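Local coordinates for cell division protein FtsX (Streptococcus pneumoniae, PDB 6HE6) that forms, with its ATPase partner, the ABC-transporter-like FtsEX complex of cell division and interacts through its large extracellular loop with the peptidoglycan hydrolase PcsB, at residues T51-F57 with A88-N94. Coordinates in Å, arbitrary orientation, origin at the centre of the assembly. Residues are numbered along the deposited sequence.
Sequences TVKSVTF and AYIVEAN
Strands 52-57 and 88-93 run antiparallel, their axes at 159° and 4.5 Å apart at closest approach. Thr56 and Ile90 form a hydrogen-bonded pair (Thr56 N to Ile90 O 3.1 Å, Ile90 N to Thr56 O 2.9 Å); Val55-Val91 and Phe57-Tyr89 are non-hydrogen-bonded pairs. The register slips by one between Val52 and Ser54. Lys53, at phi/psi -99/-36, donates N to Glu92 O (2.7 Å), while Glu92 N donates to Ser54 O (2.9 Å): Lys53 and Ser54 both lie opposite the single residue Glu92, a classic beta bulge. Beyond it, Asn94 N donates a hydrogen bond to Thr51 O (2.8 Å).

On one face, Ser54 (chi1 p) donates OG to OE1 of Glu92 (2.9 Å), whose chi1 and chi2 are both t. A water donates to Ser54 OG (2.8 Å) and Ile90 O (2.8 Å) and lies 2.9 Å from Thr56 OG1, with Thr56 at chi1 m. The face of Val55, Val91, Phe57 and Tyr89 is mainly apolar: Val55 (p) places CG2 3.4 Å from Tyr89 CD1; next to the bulge, Val52 CG1 also meets Val91 CG1 at 3.8 Å. Phe57 (t) turns its edge to the face of Tyr89 (m), centroids 5.4 Å apart and planes at 60°; Tyr89 OH is hydrogen-bonded to Asp22.

Helix 41-47 covers Val55 and Tyr89, and helix 99-107 covers Val52. This is the bulged pairing of a strand outermost within this chain with its inner neighbour in the four-stranded antiparallel sheet of the FtsX extracellular domain.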
ATOM      1  N   THR A  51     -10.733  -2.781 -14.019  1.00 64.83           N
ATOM      2  CA  THR A  51      -9.986  -1.659 -14.569  1.00 61.13           C
ATOM      3  C   THR A  51      -8.592  -1.473 -13.964  1.00 62.32           C
ATOM      4  O   THR A  51      -7.928  -0.489 -14.302  1.00 62.38           O
ATOM      5  CB  THR A  51     -10.778  -0.373 -14.391  1.00 59.26           C
ATOM      6  OG1 THR A  51     -11.134  -0.238 -13.018  1.00 64.33           O
ATOM      7  CG2 THR A  51     -12.060  -0.415 -15.231  1.00 63.18           C
ATOM      8  N   VAL A  52      -8.107  -2.385 -13.099  1.00 54.56           N
ATOM      9  CA  VAL A  52      -6.752  -2.269 -12.556  1.00 51.57           C
ATOM     10  C   VAL A  52      -5.803  -3.237 -13.255  1.00 52.74           C
ATOM     11  O   VAL A  52      -6.141  -4.400 -13.512  1.00 53.91           O
ATOM     12  CB  VAL A  52      -6.724  -2.490 -11.032  1.00 58.79           C
ATOM     13  CG1 VAL A  52      -7.768  -1.643 -10.351  1.00 48.65           C
ATOM     14  CG2 VAL A  52      -6.948  -3.930 -10.718  1.00 72.89           C
ATOM     15  N   LYS A  53      -4.591  -2.763 -13.548  1.00 55.58           N
ATOM     16  CA  LYS A  53      -3.606  -3.598 -14.227  1.00 59.90           C
ATOM     17  C   LYS A  53      -2.593  -4.230 -13.279  1.00 54.20           C
ATOM     18  O   LYS A  53      -2.152  -5.362 -13.515  1.00 53.68           O
ATOM     19  CB  LYS A  53      -2.859  -2.794 -15.302  1.00 60.13           C
ATOM     20  CG  LYS A  53      -1.743  -3.617 -15.996  1.00 73.26           C
ATOM     21  CD  LYS A  53      -0.983  -2.868 -17.093  1.00 80.19           C
ATOM     22  CE  LYS A  53      -0.937  -3.716 -18.372  1.00 90.53           C
ATOM     23  NZ  LYS A  53      -0.572  -2.946 -19.603  1.00 88.21           N
ATOM     24  N   SER A  54      -2.190  -3.534 -12.221  1.00 52.38           N
ATOM     25  CA  SER A  54      -1.226  -4.095 -11.285  1.00 55.55           C
ATOM     26  C   SER A  54      -1.408  -3.439  -9.921  1.00 56.41           C
ATOM     27  O   SER A  54      -1.846  -2.289  -9.823  1.00 54.20           O
ATOM     28  CB  SER A  54       0.207  -3.895 -11.788  1.00 52.63           C
ATOM     29  OG  SER A  54       0.536  -2.518 -11.783  1.00 49.32           O
ATOM     30  N   VAL A  55      -1.077  -4.185  -8.866  1.00 43.08           N
ATOM     31  CA  VAL A  55      -1.141  -3.670  -7.507  1.00 51.04           C
ATOM     32  C   VAL A  55       0.097  -4.168  -6.770  1.00 52.02           C
ATOM     33  O   VAL A  55       0.312  -5.380  -6.644  1.00 51.40           O
ATOM     34  CB  VAL A  55      -2.427  -4.086  -6.786  1.00 54.56           C
ATOM     35  CG1 VAL A  55      -2.640  -5.507  -6.979  1.00 64.86           C
ATOM     36  CG2 VAL A  55      -2.345  -3.820  -5.290  1.00 45.08           C
ATOM     37  N   THR A  56       0.920  -3.237  -6.317  1.00 47.03           N
ATOM     38  CA  THR A  56       2.249  -3.513  -5.793  1.00 37.94           C
ATOM     39  C   THR A  56       2.358  -2.976  -4.375  1.00 40.92           C
ATOM     40  O   THR A  56       2.116  -1.789  -4.143  1.00 47.66           O
ATOM     41  CB  THR A  56       3.302  -2.851  -6.688  1.00 49.37           C
ATOM     42  OG1 THR A  56       3.129  -3.301  -8.042  1.00 51.24           O
ATOM     43  CG2 THR A  56       4.684  -3.191  -6.214  1.00 53.34           C
ATOM     44  N   PHE A  57       2.714  -3.845  -3.425  1.00 47.37           N
ATOM     45  CA  PHE A  57       2.898  -3.409  -2.048  1.00 48.48           C
ATOM     46  C   PHE A  57       4.068  -2.432  -1.914  1.00 56.69           C
ATOM     47  O   PHE A  57       5.158  -2.668  -2.442  1.00 53.36           O
ATOM     48  CB  PHE A  57       3.143  -4.615  -1.121  1.00 49.21           C
ATOM     49  CG  PHE A  57       3.062  -4.276   0.356  1.00 47.75           C
ATOM     50  CD1 PHE A  57       1.911  -3.721   0.893  1.00 46.21           C
ATOM     51  CD2 PHE A  57       4.135  -4.513   1.202  1.00 53.24           C
ATOM     52  CE1 PHE A  57       1.837  -3.412   2.252  1.00 53.72           C
ATOM     53  CE2 PHE A  57       4.061  -4.216   2.537  1.00 55.99           C
ATOM     54  CZ  PHE A  57       2.913  -3.658   3.067  1.00 56.49           C
ATOM     55  N   ALA A  88       1.039   0.786   1.951  1.00 48.73           N
ATOM     56  CA  ALA A  88       0.221   1.226   0.836  1.00 52.78           C
ATOM     57  C   ALA A  88       0.312   0.220  -0.298  1.00 52.41           C
ATOM     58  O   ALA A  88       1.293  -0.515  -0.423  1.00 47.70           O
ATOM     59  CB  ALA A  88       0.651   2.620   0.346  1.00 48.97           C
ATOM     60  N   TYR A  89      -0.726   0.199  -1.135  1.00 41.52           N
ATOM     61  CA  TYR A  89      -0.657  -0.470  -2.426  1.00 41.42           C
ATOM     62  C   TYR A  89      -0.602   0.594  -3.516  1.00 48.16           C
ATOM     63  O   TYR A  89      -1.342   1.585  -3.472  1.00 49.72           O
ATOM     64  CB  TYR A  89      -1.861  -1.410  -2.651  1.00 46.97           C
ATOM     65  CG  TYR A  89      -1.724  -2.727  -1.910  1.00 49.17           C
ATOM     66  CD1 TYR A  89      -0.757  -3.659  -2.278  1.00 47.30           C
ATOM     67  CD2 TYR A  89      -2.545  -3.027  -0.836  1.00 41.61           C
ATOM     68  CE1 TYR A  89      -0.634  -4.864  -1.606  1.00 44.18           C
ATOM     69  CE2 TYR A  89      -2.421  -4.224  -0.150  1.00 47.25           C
ATOM     70  CZ  TYR A  89      -1.454  -5.129  -0.537  1.00 44.48           C
ATOM     71  OH  TYR A  89      -1.306  -6.303   0.146  1.00 51.94           O
ATOM     72  N   ILE A  90       0.275   0.392  -4.484  1.00 41.83           N
ATOM     73  CA  ILE A  90       0.396   1.283  -5.631  1.00 45.77           C
ATOM     74  C   ILE A  90      -0.365   0.609  -6.761  1.00 50.61           C
ATOM     75  O   ILE A  90       0.053  -0.440  -7.259  1.00 46.17           O
ATOM     76  CB  ILE A  90       1.861   1.553  -6.002  1.00 52.67           C
ATOM     77  CG1 ILE A  90       2.708   1.902  -4.778  1.00 59.98           C
ATOM     78  CG2 ILE A  90       1.946   2.652  -7.061  1.00 56.72           C
ATOM     79  CD1 ILE A  90       2.429   3.273  -4.161  1.00 60.15           C
ATOM     80  N   VAL A  91      -1.510   1.175  -7.127  1.00 47.83           N
ATOM     81  CA  VAL A  91      -2.419   0.568  -8.094  1.00 44.96           C
ATOM     82  C   VAL A  91      -2.256   1.285  -9.424  1.00 53.72           C
ATOM     83  O   VAL A  91      -2.237   2.523  -9.469  1.00 56.00           O
ATOM     84  CB  VAL A  91      -3.878   0.640  -7.612  1.00 47.58           C
ATOM     85  CG1 VAL A  91      -4.835   0.005  -8.629  1.00 54.18           C
ATOM     86  CG2 VAL A  91      -4.042  -0.021  -6.210  1.00 46.99           C
ATOM     87  N   GLU A  92      -2.132   0.508 -10.503  1.00 46.02           N
ATOM     88  CA  GLU A  92      -2.052   1.033 -11.857  1.00 51.45           C
ATOM     89  C   GLU A  92      -3.379   0.781 -12.563  1.00 52.65           C
ATOM     90  O   GLU A  92      -3.790  -0.374 -12.711  1.00 56.67           O
ATOM     91  CB  GLU A  92      -0.906   0.368 -12.620  1.00 59.67           C
ATOM     92  CG  GLU A  92      -0.839   0.745 -14.099  1.00 69.37           C
ATOM     93  CD  GLU A  92       0.233  -0.034 -14.834  1.00 80.53           C
ATOM     94  OE1 GLU A  92       0.638  -1.093 -14.312  1.00 85.76           O
ATOM     95  OE2 GLU A  92       0.669   0.404 -15.922  1.00 82.02           O
ATOM     96  N   ALA A  93      -4.046   1.859 -12.988  1.00 52.20           N
ATOM     97  CA  ALA A  93      -5.298   1.779 -13.734  1.00 57.79           C
ATOM     98  C   ALA A  93      -5.035   1.406 -15.192  1.00 62.65           C
ATOM     99  O   ALA A  93      -3.928   1.558 -15.697  1.00 61.07           O
ATOM    100  CB  ALA A  93      -6.053   3.109 -13.685  1.00 53.48           C
ATOM    101  N   ASN A  94      -6.078   0.929 -15.880  1.00 60.20           N
ATOM    102  CA  ASN A  94      -5.923   0.622 -17.299  1.00 55.67           C
ATOM    103  C   ASN A  94      -5.918   1.886 -18.154  1.00 64.69           C
ATOM    104  O   ASN A  94      -5.254   1.925 -19.196  1.00 60.34           O
ATOM    105  CB  ASN A  94      -7.039  -0.321 -17.765  1.00 66.68           C
ATOM    106  CG  ASN A  94      -6.694  -1.802 -17.572  1.00 79.20           C
ATOM    107  OD1 ASN A  94      -5.523  -2.187 -17.488  1.00 86.35           O
ATOM    108  ND2 ASN A  94      -7.724  -2.636 -17.492  1.00 83.89           N
TER
HETATM  109  O   HOH W   1       1.521  -1.339  -9.414  1.00 59.65           O